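Local coordinates for kappa-carrageenase (Pseudoalteromonas carrageenovora, PDB 1DYP), which cleaves the beta-1,4 linkages inside kappa-carrageenan chains, hydrolysing them between galactose 4-sulfate and 3,6-anhydrogalactose units, at residues A102-A107 with V141-K146; L184-R189 with W206-E211. The protein carries 1 engineered substitution. All coordinates share one frame; numbering follows the deposited sequence.

Contact 1 (A102-A107 with V141-K146)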
loop_
_atom_site.group_PDB
_atom_site.type_symbol
_atom_site.label_atom_id
_atom_site.label_comp_id
_atom_site.label_asym_id
_atom_site.label_seq_id
_atom_site.Cartn_x
_atom_site.Cartn_y
_atom_site.Cartn_z
ATOM N N ALA A 102 -11.316 1.100 -1.734
ATOM C CA ALA A 102 -10.903 2.453 -2.070
ATOM C C ALA A 102 -11.193 2.660 -3.548
ATOM O O ALA A 102 -11.006 1.751 -4.358
ATOM C CB ALA A 102 -9.417 2.653 -1.785
ATOM N N ARG A 103 -11.688 3.845 -3.882
ATOM C CA ARG A 103 -11.998 4.200 -5.263
ATOM C C ARG A 103 -10.805 5.042 -5.673
ATOM O O ARG A 103 -10.645 6.175 -5.218
ATOM C CB ARG A 103 -13.298 5.002 -5.318
ATOM C CG ARG A 103 -13.754 5.306 -6.726
ATOM C CD ARG A 103 -15.268 5.309 -6.823
ATOM N NE ARG A 103 -15.700 5.447 -8.206
ATOM C CZ ARG A 103 -15.755 6.601 -8.864
ATOM N NH1 ARG A 103 -15.412 7.734 -8.264
ATOM N NH2 ARG A 103 -16.141 6.619 -10.130
ATOM N N ILE A 104 -9.969 4.474 -6.536
ATOM C CA ILE A 104 -8.728 5.114 -6.945
ATOM C C ILE A 104 -8.520 5.317 -8.436
ATOM O O ILE A 104 -8.963 4.522 -9.258
ATOM C CB ILE A 104 -7.532 4.273 -6.424
ATOM C CG1 ILE A 104 -7.581 4.193 -4.898
ATOM C CG2 ILE A 104 -6.212 4.853 -6.914
ATOM C CD1 ILE A 104 -6.652 3.150 -4.311
ATOM N N LYS A 105 -7.822 6.401 -8.758
ATOM C CA LYS A 105 -7.453 6.730 -10.124
ATOM C C LYS A 105 -5.931 6.779 -10.066
ATOM O O LYS A 105 -5.363 7.489 -9.238
ATOM C CB LYS A 105 -8.012 8.093 -10.511
ATOM C CG LYS A 105 -7.671 8.552 -11.912
ATOM C CD LYS A 105 -8.392 9.865 -12.135
ATOM C CE LYS A 105 -8.132 10.470 -13.478
ATOM N NZ LYS A 105 -8.945 11.716 -13.566
ATOM N N GLY A 106 -5.274 6.006 -10.922
ATOM C CA GLY A 106 -3.824 5.980 -10.920
ATOM C C GLY A 106 -3.185 7.247 -11.449
ATOM O O GLY A 106 -3.857 8.102 -12.028
ATOM N N ALA A 107 -1.879 7.376 -11.233
ATOM C CA ALA A 107 -1.131 8.536 -11.712
ATOM C C ALA A 107 -0.981 8.386 -13.223
ATOM O O ALA A 107 -0.863 7.273 -13.728
ATOM C CB ALA A 107 0.240 8.590 -11.044
ATOM N N VAL A 141 -4.012 -3.305 -3.396
ATOM C CA VAL A 141 -3.599 -3.141 -4.778
ATOM C C VAL A 141 -2.355 -2.275 -4.868
ATOM O O VAL A 141 -2.156 -1.356 -4.075
ATOM C CB VAL A 141 -4.703 -2.502 -5.672
ATOM C CG1 VAL A 141 -4.972 -1.061 -5.249
ATOM C CG2 VAL A 141 -4.264 -2.547 -7.130
ATOM N N GLU A 142 -1.500 -2.624 -5.818
ATOM C CA GLU A 142 -0.303 -1.865 -6.118
ATOM C C GLU A 142 -0.399 -1.742 -7.623
ATOM O O GLU A 142 -0.314 -2.731 -8.350
ATOM C CB GLU A 142 0.954 -2.613 -5.691
ATOM C CG GLU A 142 1.280 -2.387 -4.229
ATOM C CD GLU A 142 2.416 -3.249 -3.754
ATOM O OE1 GLU A 142 2.205 -4.471 -3.612
ATOM O OE2 GLU A 142 3.518 -2.711 -3.530
ATOM N N LEU A 143 -0.626 -0.520 -8.084
ATOM C CA LEU A 143 -0.776 -0.261 -9.502
ATOM C C LEU A 143 0.508 0.141 -10.196
ATOM O O LEU A 143 1.468 0.594 -9.570
ATOM C CB LEU A 143 -1.806 0.852 -9.719
ATOM C CG LEU A 143 -3.248 0.572 -9.301
ATOM C CD1 LEU A 143 -4.065 1.858 -9.386
ATOM C CD2 LEU A 143 -3.837 -0.502 -10.202
ATOM N N THR A 144 0.496 -0.048 -11.506
ATOM C CA THR A 144 1.582 0.342 -12.384
ATOM C C THR A 144 3.016 0.162 -11.887
ATOM O O THR A 144 3.817 1.090 -11.959
ATOM C CB THR A 144 1.371 1.819 -12.821
ATOM O OG1 THR A 144 1.330 2.675 -11.668
ATOM C CG2 THR A 144 0.048 1.957 -13.564
ATOM N N GLN A 145 3.346 -1.027 -11.389
ATOM C CA GLN A 145 4.713 -1.272 -10.943
ATOM C C GLN A 145 5.333 -2.438 -11.707
ATOM O O GLN A 145 6.411 -2.918 -11.362
ATOM C CB GLN A 145 4.772 -1.533 -9.433
ATOM C CG GLN A 145 4.121 -2.820 -8.966
ATOM C CD GLN A 145 4.462 -3.142 -7.520
ATOM O OE1 GLN A 145 5.209 -2.409 -6.866
ATOM N NE2 GLN A 145 3.920 -4.245 -7.014
ATOM N N LYS A 146 4.643 -2.894 -12.750
ATOM C CA LYS A 146 5.145 -3.987 -13.578
ATOM C C LYS A 146 5.456 -3.458 -14.979
ATOM O O LYS A 146 5.350 -2.256 -15.229
ATOM C CB LYS A 146 4.128 -5.130 -13.637
ATOM C CG LYS A 146 3.974 -5.918 -12.328
ATOM C CD LYS A 146 5.224 -6.737 -12.010
ATOM C CE LYS A 146 5.006 -7.677 -10.821
ATOM N NZ LYS A 146 4.937 -6.964 -9.522
HETATM O O HOH W 1 -0.428 4.957 -11.879
#
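In the beta-sandwich of this GH16 catalytic domain, the end of strand 98-105 faces the chain just beyond strand 141-142, and Ile104 and Gly106 both meet Leu143 there. The touching branch on the second side is CD1 of Leu143. Its chain runs extended, CD1 anti to CA (chi2 171°), which carries that methyl across toward Ile104 and Gly106. Ile104 answers with its CG2 methyl, 4.4 Å from Leu143 CD1. Gly106 offers bare backbone to the same methyl, with its CA also 4.4 Å from Leu143 CD1. Both contacts are loose, and the CA atoms of Gly106 and Leu143 stay 7.1 Å apart, too far for backbone pairing. Leu143 directly follows Glu142, the proton donor that closes the family's ExDxxE signature begun by the nucleophile Glu137. The apolar contact therefore lies immediately behind the catalytic residues in sequence. Further along, one water joins the two loops: it donates to Ala107 O at 3.0 Å and to Thr144 OG1 at 2.9 Å. The Thr144 hydroxyl is also hydrogen-bonded to Val113 O, and Leu143 O to Ser114 OG, tying this loop to strand 113-120. Gln145 OE1 accepts from Arg234, a residue important for substrate recognition.

Contact 2 (L184-R189 with W206-E211)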
loop_
_atom_site.group_PDB
_atom_site.type_symbol
_atom_site.label_atom_id
_atom_site.label_comp_id
_atom_site.label_asym_id
_atom_site.label_seq_id
_atom_site.Cartn_x
_atom_site.Cartn_y
_atom_site.Cartn_z
ATOM N N LEU A 184 -5.571 -6.052 -15.658
ATOM C CA LEU A 184 -6.759 -5.210 -15.598
ATOM C C LEU A 184 -7.449 -5.093 -16.950
ATOM O O LEU A 184 -6.796 -5.028 -17.991
ATOM C CB LEU A 184 -6.382 -3.810 -15.108
ATOM C CG LEU A 184 -5.760 -3.696 -13.713
ATOM C CD1 LEU A 184 -5.117 -2.322 -13.540
ATOM C CD2 LEU A 184 -6.829 -3.928 -12.660
ATOM N N PRO A 185 -8.789 -5.081 -16.952
ATOM C CA PRO A 185 -9.536 -4.962 -18.206
ATOM C C PRO A 185 -9.721 -3.493 -18.583
ATOM O O PRO A 185 -10.606 -3.142 -19.367
ATOM C CB PRO A 185 -10.855 -5.654 -17.880
ATOM C CG PRO A 185 -11.064 -5.290 -16.451
ATOM C CD PRO A 185 -9.679 -5.496 -15.850
ATOM N N PHE A 186 -8.863 -2.644 -18.027
ATOM C CA PHE A 186 -8.917 -1.207 -18.271
ATOM C C PHE A 186 -7.585 -0.576 -17.883
ATOM O O PHE A 186 -6.749 -1.217 -17.243
ATOM C CB PHE A 186 -10.041 -0.586 -17.433
ATOM C CG PHE A 186 -9.931 -0.874 -15.954
ATOM C CD1 PHE A 186 -9.038 -0.165 -15.157
ATOM C CD2 PHE A 186 -10.703 -1.874 -15.365
ATOM C CE1 PHE A 186 -8.913 -0.444 -13.794
ATOM C CE2 PHE A 186 -10.585 -2.162 -14.003
ATOM C CZ PHE A 186 -9.689 -1.445 -13.216
ATOM N N ASP A 187 -7.387 0.674 -18.287
ATOM C CA ASP A 187 -6.172 1.400 -17.934
ATOM C C ASP A 187 -6.504 2.007 -16.574
ATOM O O ASP A 187 -7.417 2.818 -16.459
ATOM C CB ASP A 187 -5.901 2.513 -18.948
ATOM C CG ASP A 187 -4.566 3.186 -18.725
ATOM O OD1 ASP A 187 -4.217 3.442 -17.556
ATOM O OD2 ASP A 187 -3.868 3.467 -19.722
ATOM N N PRO A 188 -5.767 1.624 -15.521
ATOM C CA PRO A 188 -6.055 2.173 -14.192
ATOM C C PRO A 188 -5.832 3.672 -14.037
ATOM O O PRO A 188 -6.179 4.246 -13.010
ATOM C CB PRO A 188 -5.151 1.354 -13.279
ATOM C CG PRO A 188 -3.960 1.101 -14.142
ATOM C CD PRO A 188 -4.574 0.758 -15.490
ATOM N N ARG A 189 -5.261 4.300 -15.060
ATOM C CA ARG A 189 -5.006 5.735 -15.020
ATOM C C ARG A 189 -6.209 6.498 -15.564
ATOM O O ARG A 189 -6.261 7.725 -15.492
ATOM C CB ARG A 189 -3.775 6.067 -15.859
ATOM C CG ARG A 189 -2.514 5.362 -15.400
ATOM C CD ARG A 189 -1.380 5.603 -16.374
ATOM N NE ARG A 189 -1.661 4.991 -17.669
ATOM C CZ ARG A 189 -0.845 5.061 -18.713
ATOM N NH1 ARG A 189 0.300 5.723 -18.617
ATOM N NH2 ARG A 189 -1.163 4.448 -19.845
ATOM N N TRP A 206 -9.346 -10.565 -2.828
ATOM C CA TRP A 206 -9.172 -9.264 -3.469
ATOM C C TRP A 206 -10.179 -9.019 -4.584
ATOM O O TRP A 206 -10.552 -9.940 -5.313
ATOM C CB TRP A 206 -7.766 -9.150 -4.055
ATOM C CG TRP A 206 -6.643 -9.025 -3.063
ATOM C CD1 TRP A 206 -5.952 -7.887 -2.759
ATOM C CD2 TRP A 206 -5.991 -10.090 -2.351
ATOM N NE1 TRP A 206 -4.904 -8.176 -1.920
ATOM C CE2 TRP A 206 -4.903 -9.519 -1.652
ATOM C CE3 TRP A 206 -6.215 -11.470 -2.240
ATOM C CZ2 TRP A 206 -4.035 -10.281 -0.855
ATOM C CZ3 TRP A 206 -5.346 -12.231 -1.443
ATOM C CH2 TRP A 206 -4.272 -11.630 -0.765
ATOM N N TYR A 207 -10.585 -7.761 -4.727
ATOM C CA TYR A 207 -11.558 -7.370 -5.740
ATOM C C TYR A 207 -11.131 -6.140 -6.526
ATOM O O TYR A 207 -10.465 -5.254 -6.002
ATOM C CB TYR A 207 -12.907 -7.039 -5.097
ATOM C CG TYR A 207 -13.513 -8.133 -4.252
ATOM C CD1 TYR A 207 -13.024 -8.412 -2.977
ATOM C CD2 TYR A 207 -14.589 -8.879 -4.725
ATOM C CE1 TYR A 207 -13.596 -9.411 -2.191
ATOM C CE2 TYR A 207 -15.171 -9.884 -3.947
ATOM C CZ TYR A 207 -14.669 -10.142 -2.683
ATOM O OH TYR A 207 -15.243 -11.124 -1.909
ATOM N N VAL A 208 -11.532 -6.099 -7.792
ATOM C CA VAL A 208 -11.274 -4.955 -8.659
ATOM C C VAL A 208 -12.573 -4.753 -9.430
ATOM O O VAL A 208 -12.994 -5.621 -10.192
ATOM C CB VAL A 208 -10.120 -5.201 -9.647
ATOM C CG1 VAL A 208 -9.991 -4.012 -10.597
ATOM C CG2 VAL A 208 -8.813 -5.382 -8.887
ATOM N N ASP A 209 -13.214 -3.610 -9.212
ATOM C CA ASP A 209 -14.484 -3.311 -9.861
ATOM C C ASP A 209 -15.479 -4.463 -9.697
ATOM O O ASP A 209 -16.183 -4.838 -10.638
ATOM C CB ASP A 209 -14.278 -2.985 -11.347
ATOM C CG ASP A 209 -13.735 -1.578 -11.570
ATOM O OD1 ASP A 209 -13.741 -0.770 -10.619
ATOM O OD2 ASP A 209 -13.313 -1.269 -12.705
ATOM N N GLY A 210 -15.518 -5.027 -8.491
ATOM C CA GLY A 210 -16.450 -6.101 -8.191
ATOM C C GLY A 210 -16.014 -7.519 -8.503
ATOM O O GLY A 210 -16.603 -8.470 -7.991
ATOM N N GLU A 211 -14.993 -7.669 -9.339
ATOM C CA GLU A 211 -14.499 -8.990 -9.715
ATOM C C GLU A 211 -13.431 -9.495 -8.758
ATOM O O GLU A 211 -12.589 -8.725 -8.305
ATOM C CB GLU A 211 -13.926 -8.940 -11.132
ATOM C CG GLU A 211 -14.959 -8.603 -12.188
ATOM C CD GLU A 211 -16.005 -9.687 -12.315
ATOM O OE1 GLU A 211 -15.646 -10.801 -12.741
ATOM O OE2 GLU A 211 -17.180 -9.430 -11.977
#
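Phe186 lays the CE2-CZ side of its ring against Val208 and Asp209. The aliphatic part is edge-on: Val208 CG1 lies near the plane of the ring, 3.7 Å from Phe186 CZ. Leu184 reaches the same methyl from another direction, its CD2 3.8 Å from Val208 CG1, the two side chains crossing at about a right angle. Val208 holds CG1 anti to its backbone N (chi1 175°), and this brings the methyl up against both the leucine and the phenylalanine, which lie next to each other on that side. Asp209 approaches the ring obliquely, with OD2 3.2 Å from Phe186 CE2 and the carboxylate plane turned 36° from that of the ring. The two partners belong to a two-residue beta hairpin, in which strands 203-208 and 211-217 are joined by a type I' turn from Val208 to Glu211. Facing it is the irregular loop between strands 181-183 and 193-199, and that loop has its own brace. Asp187 OD1 accepts from Arg189 N at 2.8 Å, an Asx turn, while the guanidinium grips both carboxylate oxygens side-on, NE to OD1 and NH2 to OD2, almost in its own plane. Cut back to an alanine, Phe186 would no longer cover Val208 CG1 or stack on His193, which is likely to open a gap beside the valine and leave the imidazole less firmly held. Asp209 has its stronger partners outside the two segments, OD2 bonded to His193 ND1 and OD1 to Thr194 N. These bonds fix the carboxylate beside the phenyl ring, so its negative charge is probably stabilised mainly by the hydrogen bonds with His193 and the backbone N-H of Thr194, with the aromatic C-H groups adding at most a minor share.

Contacts 1 and 2 lie with their centres about 9 Å apart, and Pro188 joins them. Its carbonyl O lies 2.9 Å from Gly106 N, a probable hydrogen bond, and its CB packs 3.8 Å from Leu143 CD2, the branch that contact 1 leaves to other neighbours. His193 makes a second bridge: its backbone pairs with Ile104, while its side chain serves Phe186 and Asp209. Contact 1 holds the proton donor Glu142, and its Leu143 side chain is about 9 Å from that of Arg234, important for substrate recognition; in contact 2 the side chain of Leu184 is about 10 Å from that of Glu142. Trp206 NE1, hydrogen-bonded to Asp139 O, ties strand 203-208 to strand 133-139.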